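PDB 3R07: putative lipoate-protein ligase A subunit 2 from Thermoplasma acidophilum DSM 1728, which is of unknown function but, as a putative ligase subunit, is related to the C-terminal part of bacterial lipoate protein ligases and is bound here to another protein chain. Local coordinates for residues 33-38 / 48-53; 19-24 / 86-91. One frame throughout, in Å; residues are numbered along the deposited sequence.

Interaction 1. Residues 33-38 / 48-53; sequences IHISGD and NRLEDM
Ile-33 and Glu-51 mark the nearest backbone approach, 6.0 Å between their CA atoms, where strand 33-36 runs roughly antiparallel to helix 48-53, their short axes 8.2 Å apart at closest and 153° between their directions. The strand lies at the border of this chain's antiparallel sheet: His-34 and Ser-36 pair by backbone with Thr-22 and Arg-20, whereas the N-H of Ile-35 turns the other way, toward the helix. Glu-51 meets it with its carboxylate. The N of Ile-35 donates to OE2 of Glu-51 across 2.8 Å, nearly straight at 167°, using the anti lone pair, the one directed away from the other oxygen. Reach comes from an extended side chain, with CD of Glu-51 anti to CA (chi2 170°), so that the acid spans from helix to sheet border. The methylene part of Glu-51 also packs: its CG rests 4.0 Å from CG1 of Ile-35, the two side chains sliding past each other in opposite directions. On the core side of the polar bond, CD1 of Ile-35 sits 3.9 Å from CG of Leu-50 and equally near its CD2, the two chains crossing at about a right angle. At the other end of the contact, CG2 of Ile-33 lies 3.5 Å from the backbone O of Glu-51. Leu-50 carries the apolar layer onward to Ile-66 and Phe-69 of helix 62-70. The polar side faces another protein chain, and a basic side chain of that chain makes a long, weak ion pair with OE2 of Glu-51. A buried acid thus satisfies an outward-facing backbone amide of the border strand, and that amide, with the remote basic group, would be expected to stabilise the carboxylate's negative charge.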
ATOM      1  N   ILE B  33       9.261 -22.442  -1.886  1.00 54.54           N
ATOM      2  CA  ILE B  33       9.318 -21.132  -2.511  1.00 52.38           C
ATOM      3  C   ILE B  33       8.545 -20.109  -1.678  1.00 51.34           C
ATOM      4  O   ILE B  33       7.520 -20.411  -1.051  1.00 50.48           O
ATOM      5  CB  ILE B  33       8.905 -21.172  -4.042  1.00 52.30           C
ATOM      6  CG1 ILE B  33       8.960 -19.776  -4.681  1.00 52.07           C
ATOM      7  CG2 ILE B  33       7.561 -21.885  -4.257  1.00 52.20           C
ATOM      8  CD1 ILE B  33       8.807 -19.759  -6.171  1.00 52.31           C
ATOM      9  N   HIS B  34       9.080 -18.899  -1.641  1.00 50.43           N
ATOM     10  CA  HIS B  34       8.438 -17.817  -0.949  1.00 49.94           C
ATOM     11  C   HIS B  34       8.578 -16.612  -1.845  1.00 48.43           C
ATOM     12  O   HIS B  34       9.679 -16.261  -2.240  1.00 48.90           O
ATOM     13  CB  HIS B  34       9.045 -17.630   0.448  1.00 50.48           C
ATOM     14  CG  HIS B  34       8.801 -16.275   1.042  1.00 56.09           C
ATOM     15  ND1 HIS B  34       7.543 -15.831   1.416  1.00 59.97           N
ATOM     16  CD2 HIS B  34       9.659 -15.263   1.331  1.00 58.88           C
ATOM     17  CE1 HIS B  34       7.642 -14.602   1.896  1.00 60.55           C
ATOM     18  NE2 HIS B  34       8.915 -14.236   1.860  1.00 60.50           N
ATOM     19  N   ILE B  35       7.447 -16.030  -2.232  1.00 46.90           N
ATOM     20  CA  ILE B  35       7.440 -14.821  -3.047  1.00 45.87           C
ATOM     21  C   ILE B  35       6.935 -13.634  -2.215  1.00 45.22           C
ATOM     22  O   ILE B  35       5.929 -13.729  -1.509  1.00 44.71           O
ATOM     23  CB  ILE B  35       6.573 -14.976  -4.299  1.00 45.91           C
ATOM     24  CG1 ILE B  35       6.930 -16.266  -5.041  1.00 46.57           C
ATOM     25  CG2 ILE B  35       6.749 -13.783  -5.203  1.00 45.92           C
ATOM     26  CD1 ILE B  35       5.964 -16.661  -6.141  1.00 43.39           C
ATOM     27  N   SER B  36       7.646 -12.513  -2.286  1.00 44.40           N
ATOM     28  CA  SER B  36       7.265 -11.367  -1.496  1.00 43.07           C
ATOM     29  C   SER B  36       7.598 -10.094  -2.238  1.00 43.22           C
ATOM     30  O   SER B  36       8.062 -10.136  -3.364  1.00 41.88           O
ATOM     31  CB  SER B  36       7.929 -11.410  -0.120  1.00 42.76           C
ATOM     32  OG  SER B  36       9.332 -11.301  -0.210  1.00 40.87           O
ATOM     33  N   GLY B  37       7.311  -8.959  -1.606  1.00 44.17           N
ATOM     34  CA  GLY B  37       7.732  -7.667  -2.116  1.00 45.00           C
ATOM     35  C   GLY B  37       6.628  -6.694  -2.406  1.00 45.52           C
ATOM     36  O   GLY B  37       5.512  -6.816  -1.907  1.00 45.97           O
ATOM     37  N   ASP B  38       6.964  -5.728  -3.245  1.00 46.15           N
ATOM     38  CA  ASP B  38       6.190  -4.515  -3.445  1.00 45.87           C
ATOM     39  C   ASP B  38       5.442  -4.659  -4.778  1.00 45.41           C
ATOM     40  O   ASP B  38       5.996  -4.475  -5.871  1.00 45.82           O
ATOM     41  CB  ASP B  38       7.180  -3.348  -3.399  1.00 45.80           C
ATOM     42  CG  ASP B  38       6.645  -2.062  -3.978  1.00 50.13           C
ATOM     43  OD1 ASP B  38       5.451  -1.971  -4.382  1.00 54.71           O
ATOM     44  OD2 ASP B  38       7.457  -1.107  -4.047  1.00 54.28           O
ATOM     45  N   ASN B  48      -0.630 -17.105  -2.873  1.00 59.60           N
ATOM     46  CA  ASN B  48      -0.518 -18.444  -2.285  1.00 60.66           C
ATOM     47  C   ASN B  48      -0.683 -19.561  -3.307  1.00 61.56           C
ATOM     48  O   ASN B  48      -0.129 -20.636  -3.136  1.00 61.19           O
ATOM     49  CB  ASN B  48      -1.551 -18.633  -1.188  1.00 60.43           C
ATOM     50  CG  ASN B  48      -1.375 -17.667  -0.062  1.00 60.40           C
ATOM     51  OD1 ASN B  48      -2.332 -17.043   0.373  1.00 59.84           O
ATOM     52  ND2 ASN B  48      -0.142 -17.526   0.419  1.00 62.16           N
ATOM     53  N   ARG B  49      -1.472 -19.296  -4.348  1.00 62.84           N
ATOM     54  CA  ARG B  49      -1.701 -20.254  -5.416  1.00 64.55           C
ATOM     55  C   ARG B  49      -0.410 -20.376  -6.229  1.00 64.23           C
ATOM     56  O   ARG B  49      -0.014 -21.480  -6.588  1.00 64.82           O
ATOM     57  CB  ARG B  49      -2.894 -19.843  -6.315  1.00 64.54           C
ATOM     58  CG  ARG B  49      -3.869 -20.999  -6.706  1.00 66.39           C
ATOM     59  CD  ARG B  49      -4.827 -20.706  -7.924  1.00 66.58           C
ATOM     60  NE  ARG B  49      -5.390 -19.348  -7.953  1.00 71.73           N
ATOM     61  CZ  ARG B  49      -5.244 -18.481  -8.967  1.00 74.86           C
ATOM     62  NH1 ARG B  49      -4.564 -18.824 -10.065  1.00 75.56           N
ATOM     63  NH2 ARG B  49      -5.783 -17.256  -8.891  1.00 75.10           N
ATOM     64  N   LEU B  50       0.252 -19.251  -6.487  1.00 63.86           N
ATOM     65  CA  LEU B  50       1.463 -19.239  -7.290  1.00 63.66           C
ATOM     66  C   LEU B  50       2.600 -19.986  -6.594  1.00 64.25           C
ATOM     67  O   LEU B  50       3.385 -20.668  -7.241  1.00 64.51           O
ATOM     68  CB  LEU B  50       1.880 -17.805  -7.620  1.00 63.55           C
ATOM     69  CG  LEU B  50       3.066 -17.561  -8.564  1.00 63.45           C
ATOM     70  CD1 LEU B  50       2.945 -18.354  -9.862  1.00 63.14           C
ATOM     71  CD2 LEU B  50       3.249 -16.076  -8.859  1.00 63.00           C
ATOM     72  N   GLU B  51       2.688 -19.869  -5.277  1.00 64.65           N
ATOM     73  CA  GLU B  51       3.689 -20.620  -4.529  1.00 64.98           C
ATOM     74  C   GLU B  51       3.346 -22.125  -4.519  1.00 66.10           C
ATOM     75  O   GLU B  51       4.232 -22.972  -4.656  1.00 66.38           O
ATOM     76  CB  GLU B  51       3.831 -20.079  -3.095  1.00 64.70           C
ATOM     77  CG  GLU B  51       4.542 -18.735  -2.955  1.00 63.57           C
ATOM     78  CD  GLU B  51       4.425 -18.161  -1.539  1.00 63.61           C
ATOM     79  OE1 GLU B  51       3.506 -18.574  -0.809  1.00 61.95           O
ATOM     80  OE2 GLU B  51       5.241 -17.299  -1.143  1.00 60.10           O
ATOM     81  N   ASP B  52       2.065 -22.447  -4.351  1.00 67.34           N
ATOM     82  CA  ASP B  52       1.592 -23.838  -4.305  1.00 68.46           C
ATOM     83  C   ASP B  52       1.822 -24.575  -5.615  1.00 68.90           C
ATOM     84  O   ASP B  52       2.066 -25.779  -5.620  1.00 68.90           O
ATOM     85  CB  ASP B  52       0.105 -23.891  -3.944  1.00 68.58           C
ATOM     86  CG  ASP B  52      -0.152 -23.574  -2.474  1.00 70.21           C
ATOM     87  OD1 ASP B  52       0.848 -23.413  -1.724  1.00 70.92           O
ATOM     88  OD2 ASP B  52      -1.347 -23.486  -2.076  1.00 70.80           O
ATOM     89  N   MET B  53       1.744 -23.836  -6.714  1.00 69.45           N
ATOM     90  CA  MET B  53       1.886 -24.396  -8.045  1.00 70.31           C
ATOM     91  C   MET B  53       3.331 -24.725  -8.345  1.00 69.80           C
ATOM     92  O   MET B  53       3.628 -25.821  -8.800  1.00 70.21           O
ATOM     93  CB  MET B  53       1.308 -23.440  -9.088  1.00 70.46           C
ATOM     94  CG  MET B  53      -0.227 -23.413  -9.072  1.00 70.93           C
ATOM     95  SD  MET B  53      -0.928 -22.133 -10.133  1.00 72.50           S
ATOM     96  CE  MET B  53      -2.647 -22.670 -10.071  1.00 72.25           C
TER

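Interaction 2. Residues 19-24 / 86-91; sequences IRVTLD and QALRVI
Ala-87 comes up between Ile-19 and Val-21 where helix 83-88 lies against one face of strand 18-26. Its single methyl is a small knob in the hollow between two larger side chains: CB lies 4.0 Å from CG2 of Ile-19 and 3.9 Å from CG2 of Val-21. The shortness of alanine lets the helix backbone come close, with the CA atoms of Ile-19 and Ala-87 6.3 Å apart. One residue on, Leu-88 supplies a longer bump. Its CD1 enters the next hollow along the strand, between CG1 of Val-21 at 3.4 Å and CD1 of Leu-23 at 3.9 Å, and its side chain crosses both of theirs at about a right angle. Val-21 is therefore shared: CG2 meets Ala-87 and also touches CD1 of Leu-88, while CG1, set anti to the backbone N (chi1 -178°), comes nearer to that CD1. CG2 of Val-21 also rests 3.8 Å from the carbonyl O of Ala-87, so part of the helix backbone belongs to the packed surface. Ile-19, Val-21 and Leu-23 point to this side because a strand alternates its side chains; Arg-20 and Thr-22 point to the other, where the hydroxyls of Thr-22 and Ser-9 are hydrogen-bonded and Arg-20 makes a salt bridge with an acidic side chain of another protein chain. Leu-88 also touches Ile-62 and Ile-66 of helix 62-70. Every side chain that touches across the two segments is aliphatic and buried, and the contact covers 209 Å² without a single bond between polar groups. Attachment of the C-terminal helix to this strand consequently rests on methyl-to-methyl fit and exclusion of water, the usual chemistry of a helix laid on a sheet.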
ATOM      1  N   ILE B  19       9.912  -7.638  -7.014  1.00 51.06           N
ATOM      2  CA  ILE B  19       9.626  -9.017  -6.622  1.00 49.14           C
ATOM      3  C   ILE B  19      10.839  -9.645  -5.930  1.00 48.27           C
ATOM      4  O   ILE B  19      11.940  -9.634  -6.472  1.00 47.78           O
ATOM      5  CB  ILE B  19       9.202  -9.869  -7.828  1.00 48.88           C
ATOM      6  CG1 ILE B  19       8.271  -9.056  -8.747  1.00 48.32           C
ATOM      7  CG2 ILE B  19       8.570 -11.182  -7.341  1.00 48.36           C
ATOM      8  CD1 ILE B  19       7.611  -9.839  -9.854  1.00 47.06           C
ATOM      9  N   ARG B  20      10.653 -10.134  -4.704  1.00 47.47           N
ATOM     10  CA  ARG B  20      11.707 -10.892  -4.008  1.00 46.31           C
ATOM     11  C   ARG B  20      11.287 -12.329  -4.017  1.00 46.54           C
ATOM     12  O   ARG B  20      10.125 -12.638  -3.743  1.00 46.25           O
ATOM     13  CB  ARG B  20      11.889 -10.466  -2.568  1.00 45.37           C
ATOM     14  CG  ARG B  20      11.960  -8.993  -2.317  1.00 44.67           C
ATOM     15  CD  ARG B  20      12.405  -8.754  -0.911  1.00 42.43           C
ATOM     16  NE  ARG B  20      12.409  -7.340  -0.573  1.00 43.57           N
ATOM     17  CZ  ARG B  20      13.395  -6.487  -0.845  1.00 43.90           C
ATOM     18  NH1 ARG B  20      14.478  -6.895  -1.489  1.00 45.85           N
ATOM     19  NH2 ARG B  20      13.298  -5.213  -0.477  1.00 41.55           N
ATOM     20  N   VAL B  21      12.228 -13.211  -4.339  1.00 47.44           N
ATOM     21  CA  VAL B  21      11.960 -14.649  -4.339  1.00 48.43           C
ATOM     22  C   VAL B  21      12.980 -15.373  -3.479  1.00 49.41           C
ATOM     23  O   VAL B  21      14.146 -14.999  -3.489  1.00 49.63           O
ATOM     24  CB  VAL B  21      12.003 -15.248  -5.768  1.00 47.97           C
ATOM     25  CG1 VAL B  21      11.671 -16.686  -5.690  1.00 49.34           C
ATOM     26  CG2 VAL B  21      11.006 -14.589  -6.676  1.00 46.19           C
ATOM     27  N   THR B  22      12.548 -16.386  -2.734  1.00 50.79           N
ATOM     28  CA  THR B  22      13.481 -17.351  -2.126  1.00 52.86           C
ATOM     29  C   THR B  22      13.138 -18.787  -2.554  1.00 54.17           C
ATOM     30  O   THR B  22      12.037 -19.278  -2.272  1.00 54.20           O
ATOM     31  CB  THR B  22      13.547 -17.252  -0.573  1.00 53.12           C
ATOM     32  OG1 THR B  22      14.314 -16.106  -0.200  1.00 53.33           O
ATOM     33  CG2 THR B  22      14.230 -18.511   0.046  1.00 53.55           C
ATOM     34  N   LEU B  23      14.071 -19.448  -3.247  1.00 55.49           N
ATOM     35  CA  LEU B  23      13.854 -20.829  -3.686  1.00 56.92           C
ATOM     36  C   LEU B  23      14.752 -21.810  -2.979  1.00 57.97           C
ATOM     37  O   LEU B  23      15.931 -21.555  -2.760  1.00 57.97           O
ATOM     38  CB  LEU B  23      14.074 -20.986  -5.181  1.00 57.15           C
ATOM     39  CG  LEU B  23      12.969 -20.503  -6.097  1.00 57.84           C
ATOM     40  CD1 LEU B  23      13.450 -19.218  -6.694  1.00 59.72           C
ATOM     41  CD2 LEU B  23      12.711 -21.517  -7.189  1.00 57.88           C
ATOM     42  N   ASP B  24      14.167 -22.944  -2.643  1.00 59.91           N
ATOM     43  CA  ASP B  24      14.836 -24.066  -2.007  1.00 61.97           C
ATOM     44  C   ASP B  24      14.854 -25.195  -3.045  1.00 62.94           C
ATOM     45  O   ASP B  24      13.799 -25.730  -3.394  1.00 62.77           O
ATOM     46  CB  ASP B  24      13.997 -24.461  -0.806  1.00 62.31           C
ATOM     47  CG  ASP B  24      14.735 -25.301   0.186  1.00 65.03           C
ATOM     48  OD1 ASP B  24      15.732 -25.976  -0.176  1.00 69.00           O
ATOM     49  OD2 ASP B  24      14.283 -25.299   1.350  1.00 67.49           O
ATOM     50  N   GLN B  86      11.909 -13.321 -14.768  1.00 81.08           N
ATOM     51  CA  GLN B  86      13.204 -12.779 -14.363  1.00 81.94           C
ATOM     52  C   GLN B  86      13.475 -12.973 -12.863  1.00 82.60           C
ATOM     53  O   GLN B  86      14.595 -13.303 -12.473  1.00 82.64           O
ATOM     54  CB  GLN B  86      13.359 -11.297 -14.755  1.00 81.99           C
ATOM     55  CG  GLN B  86      13.512 -11.007 -16.265  1.00 82.22           C
ATOM     56  CD  GLN B  86      14.381 -12.029 -17.001  1.00 82.58           C
ATOM     57  OE1 GLN B  86      13.900 -12.748 -17.878  1.00 83.00           O
ATOM     58  NE2 GLN B  86      15.656 -12.103 -16.638  1.00 82.25           N
ATOM     59  N   ALA B  87      12.445 -12.779 -12.040  1.00 83.48           N
ATOM     60  CA  ALA B  87      12.544 -12.917 -10.580  1.00 84.32           C
ATOM     61  C   ALA B  87      12.932 -14.327 -10.152  1.00 84.96           C
ATOM     62  O   ALA B  87      13.800 -14.523  -9.307  1.00 84.53           O
ATOM     63  CB  ALA B  87      11.224 -12.532  -9.939  1.00 84.16           C
ATOM     64  N   LEU B  88      12.274 -15.292 -10.777  1.00 86.41           N
ATOM     65  CA  LEU B  88      12.367 -16.698 -10.455  1.00 88.03           C
ATOM     66  C   LEU B  88      13.494 -17.452 -11.175  1.00 89.33           C
ATOM     67  O   LEU B  88      13.649 -18.653 -10.959  1.00 89.33           O
ATOM     68  CB  LEU B  88      11.046 -17.325 -10.859  1.00 87.88           C
ATOM     69  CG  LEU B  88      10.337 -18.320  -9.971  1.00 88.42           C
ATOM     70  CD1 LEU B  88      10.305 -17.820  -8.556  1.00 88.67           C
ATOM     71  CD2 LEU B  88       8.931 -18.429 -10.502  1.00 88.86           C
ATOM     72  N   ARG B  89      14.253 -16.768 -12.038  1.00 91.11           N
ATOM     73  CA  ARG B  89      15.300 -17.419 -12.843  1.00 92.81           C
ATOM     74  C   ARG B  89      16.664 -17.280 -12.236  1.00 93.57           C
ATOM     75  O   ARG B  89      17.102 -16.169 -11.924  1.00 93.48           O
ATOM     76  CB  ARG B  89      15.362 -16.880 -14.276  1.00 93.10           C
ATOM     77  CG  ARG B  89      14.554 -17.685 -15.274  1.00 95.21           C
ATOM     78  CD  ARG B  89      15.139 -19.089 -15.540  1.00 99.05           C
ATOM     79  NE  ARG B  89      14.069 -20.062 -15.806  1.00100.74           N
ATOM     80  CZ  ARG B  89      13.395 -20.176 -16.958  1.00101.37           C
ATOM     81  NH1 ARG B  89      13.669 -19.387 -17.999  1.00100.92           N
ATOM     82  NH2 ARG B  89      12.434 -21.093 -17.065  1.00101.84           N
ATOM     83  N   VAL B  90      17.336 -18.420 -12.099  1.00 94.69           N
ATOM     84  CA  VAL B  90      18.685 -18.473 -11.548  1.00 95.65           C
ATOM     85  C   VAL B  90      19.739 -18.318 -12.661  1.00 96.22           C
ATOM     86  O   VAL B  90      20.449 -17.303 -12.712  1.00 96.39           O
ATOM     87  CB  VAL B  90      18.908 -19.755 -10.659  1.00 95.78           C
ATOM     88  CG1 VAL B  90      18.478 -21.056 -11.394  1.00 95.66           C
ATOM     89  CG2 VAL B  90      20.351 -19.832 -10.140  1.00 95.66           C
ATOM     90  N   ILE B  91      19.810 -19.302 -13.560  1.00 96.71           N
ATOM     91  CA  ILE B  91      20.844 -19.341 -14.606  1.00 97.13           C
ATOM     92  C   ILE B  91      20.424 -18.560 -15.853  1.00 97.19           C
ATOM     93  O   ILE B  91      19.695 -17.568 -15.758  1.00 97.20           O
ATOM     94  CB  ILE B  91      21.261 -20.807 -14.983  1.00 97.26           C
ATOM     95  CG1 ILE B  91      20.024 -21.682 -15.264  1.00 97.02           C
ATOM     96  CG2 ILE B  91      22.148 -21.416 -13.877  1.00 97.28           C
ATOM     97  CD1 ILE B  91      20.227 -22.745 -16.324  1.00 96.26           C
TER

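After strand 5-13 the chain forms strand 18-26, which turns straight back into strand 29-36, one of its two partners in the sheet. A short excursion then leads to helix 46-54, and interaction 1 closes that loop of nine residues at the sheet's border. The chain continues through helix 62-70 to helix 83-88, which returns to the middle strand in interaction 2. The small loop is thus nested inside the large one, without crossing. With centres about 11 Å apart, the contacts share one core: CD1 of Ile-33 packs on CD1 of Leu-88, and CG2 of Ile-35 on CG2 of Ile-19. Together they tie helices 46-54 and 83-88 to adjacent strands of one sheet.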